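Local coordinates for periplasmic binding protein (Veillonella parvula, PDB 4N01), which probably binds a small solute, perhaps an iron chelate, in the periplasm and delivers it to a membrane transporter of the ABC type, at residues 269-274 and 280-285; 215-220 and 286-291; 115-120 and 138-143. All coordinates share one frame; numbering follows the deposited sequence.

Interaction 1 (269-274 and 280-285); sequences IADYGN and DDFQQK
Lys285 and Asp281, one turn apart on helix 280-290, reach together toward the chain that continues strand 266-270, where Ala270 and Tyr272 offer a carbonyl and an amide. The lysine chain is fully extended beyond CG and runs antiparallel to the Ile269 side chain, with Lys285 CD 3.8 Å from Ile269 CG2. Its ammonium then meets the carbonyl of Ala270 almost head-on (Lys285 NZ to Ala270 O 2.9 Å, C=O...N angle 164°). The same NZ forms a salt bridge with Asp281 OD2 at 3.0 Å and lies in the plane of the Tyr272 ring, at the CD2 edge, too far round for a cation-pi contact over the face. Asp281, with CG anti to the backbone N (chi1 -170°), runs alongside Tyr272. Its OD2 takes the Tyr272 N-H in a nearly straight bond of 2.8 Å, and amide and ammonium arrive from opposite faces of the carboxylate. Asp271 OD2 accepts from Gly273 N at 2.8 Å, an Asx turn, while Asp271 OD1 takes only a weak bond from Phe282 N and forms a salt bridge with Arg308. Phe282 crosses Ile269 at about a right angle, presenting its ring edge to Ile269 CB.

Without the long chain, as with an alanine here, the Ala270 carbonyl and Asp281 OD2 would probably lose their ammonium partner, and Ile269 CG2 the aliphatic packing of the Lys285 CD. Lys285 also donates to the Asp215 carbonyl, and Tyr272 OH bonds to the Asp215 side chain. The ammonium thus ties the helix to the chain at both Ala270 and Asp215. Asp271 OD2 and Asp281 OD2 lie 4.4 Å apart, a closeness probably made tolerable by Lys285 beside Asp281 and Arg308 beside Asp271.

Interaction 2 (215-220 and 286-291); sequences DSEDGQ and IEKIKA
Lys288 reaches from helix 280-290 to Glu217, and this single pair carries the whole direct contact between 286-291 and 215-220. From CB, which points toward the other segment, the lysine chain leaves with CG anti to the backbone N (chi1 -172°). Lys288 CG passes alongside the glutamate carboxylate, 3.7 Å from Glu217 OE1. There the chain bends at chi2 (72°), and CD carries it onward without a close partner across the contact. Lys288 CE comes within 3.5 Å of Glu217 OE2, the oxygen on which the chain ends. Lys288 NZ lies 2.7 Å from Glu217 OE2 in a short salt bridge, standing well above the carboxylate plane, 65° out of it.

The two backbones stay far apart, with the nearest CA atoms, those of Glu217 and Lys288, separated by 9.4 Å; the contact lies at the surface and is made by the side chains. It joins the helix that follows strand 266-270 of the four-stranded parallel sheet to the short, weakly bonded strand 216-217 at the edge of the small antiparallel sheet, all within one alpha/beta lobe of the periplasmic binding protein.

The glutamate chain extends outward to cross the lysine obliquely. Its second oxygen, OE1, has other partners: it is hydrogen-bonded to Tyr214 OH and receives a hydrogen bond from a water 2.7 Å from Glu217 OE1. That water also donates, weakly, to the Lys288 carbonyl O at 3.3 Å, giving the glutamate a second, solvent-mediated path to the same helical residue.

Interaction 3 (115-120 and 138-143); sequences PSYEVF and RAIPAD
Ile140 packs its side chain against the first turn of helix 117-121, and its CD1 methyl is the part most closely surrounded. Ile140 CD1 lies 3.4 Å from the carbonyl O of Pro115 and 3.5 Å from Phe120 CB, and it also approaches Tyr117 CA at 3.7 Å. With CG1 anti to the carbonyl carbon (chi1 -52°) and the chain extended to CD1, the isoleucine places this tip between Pro115 O and Phe120 CB. Phe120 meets it with CB and CG, and the two side chains cross at a slant. The grip is by van der Waals contact.

The other branch is looser. Ile140 CG2 touches the Tyr117 side chain at CD1 alone, 4.0 Å away and near the plane of the ring, so the methyl meets an edge. The tyrosine crosses the isoleucine at about a right angle and is partly exposed, whereas Ile140, Pro115 and Phe120 are buried. Ser116, which is exposed and whose CB is directed away from Ile140, serves as N-cap: Ser116 OG accepts from Val119 N at 3.2 Å in an almost straight bond, holding the first turn that Ile140 packs against.

Ile140 lies one residue before Pro141, the N-cap of helix 142-147, so the contact brings together the beginnings of two short helices. Met145 of helix 142-147 touches both Ile140 and Phe120, extending the apolar cluster into that helix, while Pro125, in the loop before strand 127-129, packs on Phe120. Tyr117 in turn rests on Gln148, just beyond the end of helix 142-147.

How the interactions relate
Interactions 1 and 2 are neighbours in one lobe, their centres about 11 Å apart, and both draw on helix 280-290, its first half in one and its second in the other. They touch directly through Asp215, and the whole of interaction 1 falls within the span of chain between 215-220 and 286-291. Interaction 3 comes earlier in the sequence and belongs to the lobe built on the five-stranded parallel sheet, with its centre about 31 Å from that of interaction 1 and 35 Å from that of interaction 2. The contacts thus fall in two separate alpha/beta lobes, consistent with the bilobal architecture by which periplasmic binding proteins hold solute between their halves.

Interaction 1 (269-274 and 280-285)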
ATOM      1  N   ILE A 269      -0.189   1.521 -14.922  1.00 14.08           N
ATOM      2  CA  ILE A 269       0.511   2.783 -14.766  1.00 15.91           C
ATOM      3  C   ILE A 269       0.039   3.493 -13.506  1.00 16.68           C
ATOM      4  O   ILE A 269      -1.160   3.738 -13.335  1.00 15.74           O
ATOM      5  CB  ILE A 269       0.215   3.705 -15.969  1.00 12.22           C
ATOM      6  CG1 ILE A 269       0.829   3.115 -17.254  1.00 14.73           C
ATOM      7  CG2 ILE A 269       0.699   5.138 -15.695  1.00 15.36           C
ATOM      8  CD1 ILE A 269       0.461   3.904 -18.510  1.00 13.82           C
ATOM      9  N   ALA A 270       0.976   3.839 -12.630  1.00 18.80           N
ATOM     10  CA  ALA A 270       0.630   4.583 -11.421  1.00 19.29           C
ATOM     11  C   ALA A 270       0.386   6.058 -11.747  1.00 20.74           C
ATOM     12  O   ALA A 270       1.239   6.734 -12.327  1.00 19.90           O
ATOM     13  CB  ALA A 270       1.727   4.441 -10.361  1.00 20.77           C
ATOM     14  N   ASP A 271      -0.782   6.555 -11.366  1.00 18.73           N
ATOM     15  CA  ASP A 271      -1.149   7.951 -11.608  1.00 19.69           C
ATOM     16  C   ASP A 271      -0.885   8.788 -10.346  1.00 23.20           C
ATOM     17  O   ASP A 271      -1.487   8.548  -9.294  1.00 21.04           O
ATOM     18  CB  ASP A 271      -2.628   8.013 -12.031  1.00 16.44           C
ATOM     19  CG  ASP A 271      -3.100   9.419 -12.371  1.00 28.32           C
ATOM     20  OD1 ASP A 271      -3.754   9.595 -13.424  1.00 30.91           O
ATOM     21  OD2 ASP A 271      -2.843  10.362 -11.595  1.00 27.74           O
ATOM     22  N   TYR A 272       0.009   9.771 -10.454  1.00 19.20           N
ATOM     23  CA  TYR A 272       0.385  10.606  -9.303  1.00 27.16           C
ATOM     24  C   TYR A 272      -0.301  11.977  -9.285  1.00 33.27           C
ATOM     25  O   TYR A 272       0.279  12.956  -8.817  1.00 40.19           O
ATOM     26  CB  TYR A 272       1.919  10.773  -9.242  1.00 24.91           C
ATOM     27  CG  TYR A 272       2.649   9.554  -8.702  1.00 24.43           C
ATOM     28  CD1 TYR A 272       2.863   9.401  -7.337  1.00 32.01           C
ATOM     29  CD2 TYR A 272       3.107   8.553  -9.551  1.00 22.51           C
ATOM     30  CE1 TYR A 272       3.524   8.288  -6.830  1.00 35.24           C
ATOM     31  CE2 TYR A 272       3.772   7.434  -9.052  1.00 27.93           C
ATOM     32  CZ  TYR A 272       3.975   7.310  -7.690  1.00 34.88           C
ATOM     33  OH  TYR A 272       4.634   6.208  -7.180  1.00 35.98           O
ATOM     34  N   GLY A 273      -1.539  12.042  -9.770  1.00 40.98           N
ATOM     35  CA  GLY A 273      -2.278  13.296  -9.814  1.00 39.17           C
ATOM     36  C   GLY A 273      -3.026  13.630  -8.536  1.00 42.64           C
ATOM     37  O   GLY A 273      -3.107  12.805  -7.625  1.00 47.62           O
ATOM     38  N   ASN A 274      -3.587  14.838  -8.476  1.00 48.04           N
ATOM     39  CA  ASN A 274      -4.265  15.338  -7.275  1.00 61.53           C
ATOM     40  C   ASN A 274      -5.709  14.859  -7.115  1.00 63.84           C
ATOM     41  O   ASN A 274      -6.151  14.551  -6.007  1.00 69.92           O
ATOM     42  CB  ASN A 274      -4.249  16.867  -7.253  1.00 66.02           C
ATOM     43  CG  ASN A 274      -2.889  17.441  -7.589  1.00 74.24           C
ATOM     44  OD1 ASN A 274      -1.881  16.731  -7.574  1.00 75.34           O
ATOM     45  ND2 ASN A 274      -2.853  18.734  -7.893  1.00 78.50           N
ATOM     46  N   ASP A 280      -4.569  13.165 -16.004  1.00 23.78           N
ATOM     47  CA  ASP A 280      -3.536  13.793 -16.829  1.00 24.36           C
ATOM     48  C   ASP A 280      -2.183  13.106 -16.708  1.00 22.87           C
ATOM     49  O   ASP A 280      -1.499  12.909 -17.710  1.00 25.50           O
ATOM     50  CB  ASP A 280      -3.380  15.268 -16.478  1.00 34.57           C
ATOM     51  CG  ASP A 280      -4.649  16.060 -16.709  1.00 49.94           C
ATOM     52  OD1 ASP A 280      -5.512  15.608 -17.496  1.00 52.19           O
ATOM     53  OD2 ASP A 280      -4.779  17.140 -16.093  1.00 57.51           O
ATOM     54  N   ASP A 281      -1.791  12.742 -15.487  1.00 20.27           N
ATOM     55  CA  ASP A 281      -0.519  12.041 -15.288  1.00 21.48           C
ATOM     56  C   ASP A 281      -0.527  10.687 -16.004  1.00 19.72           C
ATOM     57  O   ASP A 281       0.470  10.276 -16.599  1.00 23.84           O
ATOM     58  CB  ASP A 281      -0.225  11.845 -13.791  1.00 23.22           C
ATOM     59  CG  ASP A 281       1.192  11.343 -13.527  1.00 30.44           C
ATOM     60  OD1 ASP A 281       2.159  11.958 -14.043  1.00 27.75           O
ATOM     61  OD2 ASP A 281       1.351  10.326 -12.802  1.00 24.05           O
ATOM     62  N   PHE A 282      -1.660   9.997 -15.926  1.00 22.76           N
ATOM     63  CA  PHE A 282      -1.832   8.693 -16.565  1.00 17.07           C
ATOM     64  C   PHE A 282      -1.662   8.867 -18.069  1.00 18.56           C
ATOM     65  O   PHE A 282      -0.898   8.141 -18.713  1.00 19.62           O
ATOM     66  CB  PHE A 282      -3.239   8.171 -16.226  1.00 24.40           C
ATOM     67  CG  PHE A 282      -3.628   6.898 -16.936  1.00 18.23           C
ATOM     68  CD1 PHE A 282      -2.852   5.757 -16.839  1.00 17.58           C
ATOM     69  CD2 PHE A 282      -4.817   6.838 -17.657  1.00 20.83           C
ATOM     70  CE1 PHE A 282      -3.233   4.570 -17.479  1.00 19.03           C
ATOM     71  CE2 PHE A 282      -5.205   5.656 -18.306  1.00 21.81           C
ATOM     72  CZ  PHE A 282      -4.412   4.526 -18.213  1.00 17.14           C
ATOM     73  N   GLN A 283      -2.349   9.861 -18.626  1.00 17.61           N
ATOM     74  CA  GLN A 283      -2.317  10.071 -20.070  1.00 17.32           C
ATOM     75  C   GLN A 283      -0.949  10.502 -20.570  1.00 22.57           C
ATOM     76  O   GLN A 283      -0.528  10.081 -21.640  1.00 23.79           O
ATOM     77  CB  GLN A 283      -3.370  11.087 -20.506  1.00 23.63           C
ATOM     78  CG  GLN A 283      -4.799  10.626 -20.266  1.00 27.88           C
ATOM     79  CD  GLN A 283      -5.149   9.367 -21.043  1.00 26.10           C
ATOM     80  OE1 GLN A 283      -4.580   9.093 -22.098  1.00 31.01           O
ATOM     81  NE2 GLN A 283      -6.103   8.600 -20.523  1.00 28.82           N
ATOM     82  N   GLN A 284      -0.265  11.356 -19.814  1.00 21.39           N
ATOM     83  CA  GLN A 284       1.088  11.765 -20.186  1.00 19.81           C
ATOM     84  C   GLN A 284       2.034  10.568 -20.200  1.00 17.50           C
ATOM     85  O   GLN A 284       2.918  10.478 -21.059  1.00 20.98           O
ATOM     86  CB  GLN A 284       1.629  12.816 -19.216  1.00 23.68           C
ATOM     87  CG  GLN A 284       0.893  14.136 -19.235  1.00 38.72           C
ATOM     88  CD  GLN A 284       1.370  15.071 -18.141  1.00 49.38           C
ATOM     89  OE1 GLN A 284       2.328  14.767 -17.428  1.00 54.37           O
ATOM     90  NE2 GLN A 284       0.704  16.213 -18.002  1.00 52.91           N
ATOM     91  N   LYS A 285       1.871   9.656 -19.244  1.00 16.78           N
ATOM     92  CA  LYS A 285       2.739   8.481 -19.198  1.00 17.92           C
ATOM     93  C   LYS A 285       2.419   7.535 -20.348  1.00 20.95           C
ATOM     94  O   LYS A 285       3.323   6.925 -20.912  1.00 21.03           O
ATOM     95  CB  LYS A 285       2.656   7.772 -17.839  1.00 18.02           C
ATOM     96  CG  LYS A 285       3.232   8.623 -16.722  1.00 21.35           C
ATOM     97  CD  LYS A 285       3.164   7.948 -15.360  1.00 20.51           C
ATOM     98  CE  LYS A 285       3.839   8.850 -14.338  1.00 21.93           C
ATOM     99  NZ  LYS A 285       3.593   8.378 -12.947  1.00 22.78           N
TER
HETATM  100  O   HOH W   1      -3.302  12.843 -13.067  1.00 25.71           O

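Interaction 2 (215-220 and 286-291)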
ATOM      1  N   ASP A 215       5.769   2.711 -12.764  1.00 17.46           N
ATOM      2  CA  ASP A 215       5.585   3.768 -11.777  1.00 17.28           C
ATOM      3  C   ASP A 215       5.954   5.113 -12.365  1.00 19.76           C
ATOM      4  O   ASP A 215       5.220   6.103 -12.222  1.00 26.49           O
ATOM      5  CB  ASP A 215       6.452   3.522 -10.551  1.00 25.11           C
ATOM      6  CG  ASP A 215       6.344   4.643  -9.541  1.00 30.38           C
ATOM      7  OD1 ASP A 215       5.486   4.548  -8.635  1.00 31.58           O
ATOM      8  OD2 ASP A 215       7.103   5.636  -9.654  1.00 34.22           O
ATOM      9  N   SER A 216       7.111   5.143 -13.015  1.00 22.23           N
ATOM     10  CA  SER A 216       7.665   6.363 -13.571  1.00 20.89           C
ATOM     11  C   SER A 216       8.902   5.973 -14.365  1.00 27.51           C
ATOM     12  O   SER A 216       9.285   4.802 -14.392  1.00 24.63           O
ATOM     13  CB  SER A 216       8.043   7.325 -12.451  1.00 29.77           C
ATOM     14  OG  SER A 216       8.909   6.694 -11.521  1.00 29.41           O
ATOM     15  N   GLU A 217       9.533   6.941 -15.014  1.00 27.28           N
ATOM     16  CA  GLU A 217      10.797   6.660 -15.678  1.00 29.91           C
ATOM     17  C   GLU A 217      11.742   7.837 -15.560  1.00 28.45           C
ATOM     18  O   GLU A 217      11.314   8.984 -15.450  1.00 32.39           O
ATOM     19  CB  GLU A 217      10.594   6.276 -17.152  1.00 33.11           C
ATOM     20  CG  GLU A 217      10.160   7.423 -18.055  1.00 36.34           C
ATOM     21  CD  GLU A 217      10.129   7.033 -19.531  1.00 40.69           C
ATOM     22  OE1 GLU A 217       9.300   6.176 -19.919  1.00 33.79           O
ATOM     23  OE2 GLU A 217      10.935   7.584 -20.311  1.00 42.09           O
ATOM     24  N   ASP A 218      13.034   7.537 -15.554  1.00 33.00           N
ATOM     25  CA  ASP A 218      14.074   8.558 -15.587  1.00 43.43           C
ATOM     26  C   ASP A 218      15.180   7.920 -16.402  1.00 45.68           C
ATOM     27  O   ASP A 218      16.192   7.474 -15.855  1.00 53.57           O
ATOM     28  CB  ASP A 218      14.552   8.890 -14.171  1.00 52.04           C
ATOM     29  CG  ASP A 218      15.218  10.250 -14.084  1.00 65.24           C
ATOM     30  OD1 ASP A 218      14.828  11.155 -14.852  1.00 71.06           O
ATOM     31  OD2 ASP A 218      16.128  10.420 -13.243  1.00 70.95           O
ATOM     32  N   GLY A 219      14.967   7.852 -17.714  0.51 39.68           N
ATOM     33  CA  GLY A 219      15.816   7.063 -18.586  0.51 38.21           C
ATOM     34  C   GLY A 219      15.352   5.615 -18.586  0.51 37.39           C
ATOM     35  O   GLY A 219      14.877   5.101 -19.602  0.51 39.21           O
ATOM     36  N   GLN A 220      15.497   4.958 -17.437  0.51 34.71           N
ATOM     37  CA  GLN A 220      15.007   3.596 -17.241  0.51 29.97           C
ATOM     38  C   GLN A 220      13.658   3.626 -16.532  0.51 24.28           C
ATOM     39  O   GLN A 220      13.360   4.575 -15.809  0.51 25.87           O
ATOM     40  CB  GLN A 220      15.986   2.807 -16.370  0.51 27.75           C
ATOM     41  CG  GLN A 220      17.274   2.389 -17.047  0.51 32.08           C
ATOM     42  CD  GLN A 220      18.126   1.532 -16.133  0.51 33.70           C
ATOM     43  OE1 GLN A 220      18.260   0.326 -16.338  0.51 37.22           O
ATOM     44  NE2 GLN A 220      18.695   2.152 -15.106  0.51 34.57           N
ATOM     45  N   ILE A 286       1.143   7.423 -20.709  1.00 18.02           N
ATOM     46  CA  ILE A 286       0.781   6.652 -21.899  1.00 17.54           C
ATOM     47  C   ILE A 286       1.465   7.232 -23.137  1.00 17.10           C
ATOM     48  O   ILE A 286       2.017   6.495 -23.972  1.00 18.93           O
ATOM     49  CB  ILE A 286      -0.744   6.660 -22.139  1.00 16.86           C
ATOM     50  CG1 ILE A 286      -1.454   5.790 -21.092  1.00 16.05           C
ATOM     51  CG2 ILE A 286      -1.074   6.154 -23.542  1.00 21.02           C
ATOM     52  CD1 ILE A 286      -2.966   5.832 -21.219  1.00 20.66           C
ATOM     53  N   GLU A 287       1.421   8.556 -23.269  1.00 18.38           N
ATOM     54  CA  GLU A 287       1.999   9.201 -24.443  1.00 21.79           C
ATOM     55  C   GLU A 287       3.524   9.054 -24.465  1.00 24.49           C
ATOM     56  O   GLU A 287       4.126   8.978 -25.539  1.00 22.99           O
ATOM     57  CB  GLU A 287       1.574  10.671 -24.535  1.00 24.08           C
ATOM     58  CG  GLU A 287       0.083  10.847 -24.853  1.00 35.41           C
ATOM     59  CD  GLU A 287      -0.362  10.065 -26.090  1.00 49.54           C
ATOM     60  OE1 GLU A 287       0.217  10.281 -27.185  1.00 53.41           O
ATOM     61  OE2 GLU A 287      -1.293   9.230 -25.972  1.00 47.92           O
ATOM     62  N   LYS A 288       4.132   8.994 -23.280  1.00 18.52           N
ATOM     63  CA  LYS A 288       5.581   8.834 -23.151  1.00 18.82           C
ATOM     64  C   LYS A 288       5.977   7.438 -23.627  1.00 19.35           C
ATOM     65  O   LYS A 288       7.014   7.256 -24.275  1.00 21.26           O
ATOM     66  CB  LYS A 288       6.008   9.033 -21.690  1.00 24.12           C
ATOM     67  CG  LYS A 288       7.514   9.088 -21.447  1.00 35.04           C
ATOM     68  CD  LYS A 288       8.114  10.390 -21.972  1.00 48.91           C
ATOM     69  CE  LYS A 288       9.638  10.409 -21.840  1.00 54.88           C
ATOM     70  NZ  LYS A 288      10.070  10.115 -20.448  1.00 57.51           N
ATOM     71  N   ILE A 289       5.132   6.455 -23.317  1.00 15.75           N
ATOM     72  CA  ILE A 289       5.392   5.074 -23.710  1.00 16.79           C
ATOM     73  C   ILE A 289       5.182   4.914 -25.220  1.00 18.99           C
ATOM     74  O   ILE A 289       6.021   4.331 -25.922  1.00 20.87           O
ATOM     75  CB  ILE A 289       4.517   4.092 -22.898  1.00 18.66           C
ATOM     76  CG1 ILE A 289       4.990   4.051 -21.437  1.00 16.50           C
ATOM     77  CG2 ILE A 289       4.543   2.689 -23.505  1.00 18.98           C
ATOM     78  CD1 ILE A 289       4.034   3.288 -20.515  1.00 21.02           C
ATOM     79  N   LYS A 290       4.082   5.460 -25.728  1.00 14.63           N
ATOM     80  CA  LYS A 290       3.772   5.384 -27.152  1.00 18.28           C
ATOM     81  C   LYS A 290       4.837   6.042 -28.011  1.00 23.79           C
ATOM     82  O   LYS A 290       5.047   5.635 -29.148  1.00 25.05           O
ATOM     83  CB  LYS A 290       2.437   6.065 -27.453  1.00 20.02           C
ATOM     84  CG  LYS A 290       1.200   5.337 -26.957  1.00 26.11           C
ATOM     85  CD  LYS A 290      -0.020   6.179 -27.326  1.00 32.29           C
ATOM     86  CE  LYS A 290      -1.321   5.415 -27.238  1.00 39.25           C
ATOM     87  NZ  LYS A 290      -2.401   6.193 -27.917  1.00 39.73           N
ATOM     88  N   ALA A 291       5.499   7.061 -27.473  1.00 22.75           N
ATOM     89  CA  ALA A 291       6.450   7.850 -28.257  1.00 23.72           C
ATOM     90  C   ALA A 291       7.843   7.224 -28.278  1.00 29.59           C
ATOM     91  O   ALA A 291       8.739   7.714 -28.970  1.00 27.65           O
ATOM     92  CB  ALA A 291       6.523   9.269 -27.722  1.00 23.57           C
TER
HETATM   93  O   HOH W   2       9.437   5.673 -22.590  1.00 24.46           O

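Interaction 3 (115-120 and 138-143)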
ATOM      1  N   PRO A 115       6.150  15.446  10.453  1.00 24.74           N
ATOM      2  CA  PRO A 115       6.305  16.546  11.409  1.00 32.18           C
ATOM      3  C   PRO A 115       7.673  16.507  12.097  1.00 29.47           C
ATOM      4  O   PRO A 115       8.291  15.442  12.175  1.00 27.86           O
ATOM      5  CB  PRO A 115       5.199  16.267  12.436  1.00 31.42           C
ATOM      6  CG  PRO A 115       5.041  14.772  12.406  1.00 29.48           C
ATOM      7  CD  PRO A 115       5.330  14.342  10.986  1.00 26.55           C
ATOM      8  N   SER A 116       8.133  17.654  12.588  1.00 32.05           N
ATOM      9  CA  SER A 116       9.340  17.706  13.406  1.00 31.43           C
ATOM     10  C   SER A 116       9.072  16.963  14.706  1.00 32.91           C
ATOM     11  O   SER A 116       7.915  16.734  15.064  1.00 32.00           O
ATOM     12  CB  SER A 116       9.713  19.151  13.720  1.00 37.94           C
ATOM     13  OG  SER A 116       8.790  19.721  14.634  1.00 33.18           O
ATOM     14  N   TYR A 117      10.135  16.585  15.410  1.00 34.38           N
ATOM     15  CA  TYR A 117       9.996  15.904  16.698  1.00 35.42           C
ATOM     16  C   TYR A 117       9.147  16.746  17.654  1.00 33.60           C
ATOM     17  O   TYR A 117       8.312  16.214  18.383  1.00 30.34           O
ATOM     18  CB  TYR A 117      11.380  15.603  17.293  1.00 34.92           C
ATOM     19  CG  TYR A 117      11.386  15.163  18.745  1.00 37.83           C
ATOM     20  CD1 TYR A 117      11.168  13.834  19.095  1.00 38.95           C
ATOM     21  CD2 TYR A 117      11.638  16.077  19.766  1.00 44.40           C
ATOM     22  CE1 TYR A 117      11.184  13.429  20.425  1.00 37.43           C
ATOM     23  CE2 TYR A 117      11.655  15.681  21.097  1.00 45.60           C
ATOM     24  CZ  TYR A 117      11.430  14.357  21.415  1.00 43.94           C
ATOM     25  OH  TYR A 117      11.447  13.962  22.729  1.00 42.90           O
ATOM     26  N   GLU A 118       9.346  18.061  17.620  1.00 35.26           N
ATOM     27  CA  GLU A 118       8.619  18.986  18.495  1.00 38.25           C
ATOM     28  C   GLU A 118       7.111  19.001  18.238  1.00 35.40           C
ATOM     29  O   GLU A 118       6.317  18.970  19.178  1.00 31.22           O
ATOM     30  CB  GLU A 118       9.176  20.406  18.361  1.00 42.67           C
ATOM     31  CG  GLU A 118      10.506  20.637  19.068  1.00 51.62           C
ATOM     32  CD  GLU A 118      11.701  20.045  18.328  1.00 58.97           C
ATOM     33  OE1 GLU A 118      12.799  20.021  18.925  1.00 65.90           O
ATOM     34  OE2 GLU A 118      11.550  19.613  17.159  1.00 53.03           O
ATOM     35  N   VAL A 119       6.725  19.061  16.967  1.00 32.84           N
ATOM     36  CA  VAL A 119       5.317  19.010  16.580  1.00 29.75           C
ATOM     37  C   VAL A 119       4.711  17.648  16.924  1.00 32.23           C
ATOM     38  O   VAL A 119       3.575  17.554  17.403  1.00 26.34           O
ATOM     39  CB  VAL A 119       5.150  19.289  15.073  1.00 31.50           C
ATOM     40  CG1 VAL A 119       3.725  19.008  14.624  1.00 33.40           C
ATOM     41  CG2 VAL A 119       5.532  20.728  14.767  1.00 38.30           C
ATOM     42  N   PHE A 120       5.481  16.595  16.679  1.00 29.12           N
ATOM     43  CA  PHE A 120       5.059  15.246  17.026  1.00 27.34           C
ATOM     44  C   PHE A 120       4.774  15.162  18.526  1.00 26.67           C
ATOM     45  O   PHE A 120       3.688  14.752  18.932  1.00 24.09           O
ATOM     46  CB  PHE A 120       6.137  14.247  16.603  1.00 29.16           C
ATOM     47  CG  PHE A 120       5.848  12.821  16.988  1.00 31.75           C
ATOM     48  CD1 PHE A 120       4.988  12.042  16.230  1.00 28.09           C
ATOM     49  CD2 PHE A 120       6.465  12.250  18.095  1.00 27.74           C
ATOM     50  CE1 PHE A 120       4.731  10.725  16.580  1.00 32.12           C
ATOM     51  CE2 PHE A 120       6.216  10.928  18.444  1.00 25.63           C
ATOM     52  CZ  PHE A 120       5.347  10.171  17.691  1.00 28.81           C
ATOM     53  N   ARG A 138      15.549  10.390   8.394  1.00 45.38           N
ATOM     54  CA  ARG A 138      14.903  11.284   7.440  1.00 48.95           C
ATOM     55  C   ARG A 138      13.658  11.925   8.044  1.00 47.20           C
ATOM     56  O   ARG A 138      13.131  12.906   7.513  1.00 44.82           O
ATOM     57  CB  ARG A 138      14.500  10.513   6.183  1.00 51.84           C
ATOM     58  CG  ARG A 138      15.658  10.022   5.338  1.00 61.12           C
ATOM     59  CD  ARG A 138      15.137   9.364   4.073  1.00 64.97           C
ATOM     60  NE  ARG A 138      14.146  10.204   3.403  1.00 65.93           N
ATOM     61  CZ  ARG A 138      13.018   9.750   2.866  1.00 64.53           C
ATOM     62  NH1 ARG A 138      12.735   8.453   2.917  1.00 63.00           N
ATOM     63  NH2 ARG A 138      12.171  10.589   2.279  1.00 63.47           N
ATOM     64  N   ALA A 139      13.182  11.352   9.146  1.00 40.56           N
ATOM     65  CA  ALA A 139      11.972  11.831   9.804  1.00 31.86           C
ATOM     66  C   ALA A 139      12.210  11.961  11.309  1.00 30.74           C
ATOM     67  O   ALA A 139      12.943  12.845  11.755  1.00 40.62           O
ATOM     68  CB  ALA A 139      10.797  10.899   9.506  1.00 26.58           C
ATOM     69  N   ILE A 140      11.599  11.083  12.095  1.00 32.18           N
ATOM     70  CA  ILE A 140      11.861  11.066  13.530  1.00 32.65           C
ATOM     71  C   ILE A 140      12.369   9.695  13.950  1.00 32.16           C
ATOM     72  O   ILE A 140      11.601   8.729  13.958  1.00 31.15           O
ATOM     73  CB  ILE A 140      10.597  11.393  14.335  1.00 27.73           C
ATOM     74  CG1 ILE A 140       9.971  12.688  13.822  1.00 32.06           C
ATOM     75  CG2 ILE A 140      10.921  11.507  15.824  1.00 29.02           C
ATOM     76  CD1 ILE A 140       8.750  13.099  14.592  1.00 30.66           C
ATOM     77  N   PRO A 141      13.667   9.608  14.295  1.00 33.41           N
ATOM     78  CA  PRO A 141      14.288   8.333  14.671  1.00 36.63           C
ATOM     79  C   PRO A 141      13.518   7.640  15.790  1.00 35.39           C
ATOM     80  O   PRO A 141      13.122   8.280  16.772  1.00 31.01           O
ATOM     81  CB  PRO A 141      15.678   8.751  15.163  1.00 39.04           C
ATOM     82  CG  PRO A 141      15.967  10.020  14.413  1.00 40.34           C
ATOM     83  CD  PRO A 141      14.633  10.723  14.340  1.00 35.77           C
ATOM     84  N   ALA A 142      13.299   6.342  15.615  1.00 28.33           N
ATOM     85  CA  ALA A 142      12.508   5.547  16.540  1.00 32.58           C
ATOM     86  C   ALA A 142      13.013   5.639  17.971  1.00 29.12           C
ATOM     87  O   ALA A 142      12.217   5.705  18.901  1.00 26.76           O
ATOM     88  CB  ALA A 142      12.477   4.097  16.080  1.00 27.00           C
ATOM     89  N   ASP A 143      14.332   5.639  18.146  1.00 28.22           N
ATOM     90  CA  ASP A 143      14.921   5.665  19.482  1.00 31.56           C
ATOM     91  C   ASP A 143      14.493   6.900  20.286  1.00 37.09           C
ATOM     92  O   ASP A 143      14.385   6.839  21.512  1.00 35.07           O
ATOM     93  CB  ASP A 143      16.453   5.578  19.404  1.00 38.92           C
ATOM     94  CG  ASP A 143      17.086   6.858  18.885  1.00 48.31           C
ATOM     95  OD1 ASP A 143      17.462   7.720  19.709  1.00 55.07           O
ATOM     96  OD2 ASP A 143      17.207   7.008  17.652  1.00 53.86           O
TER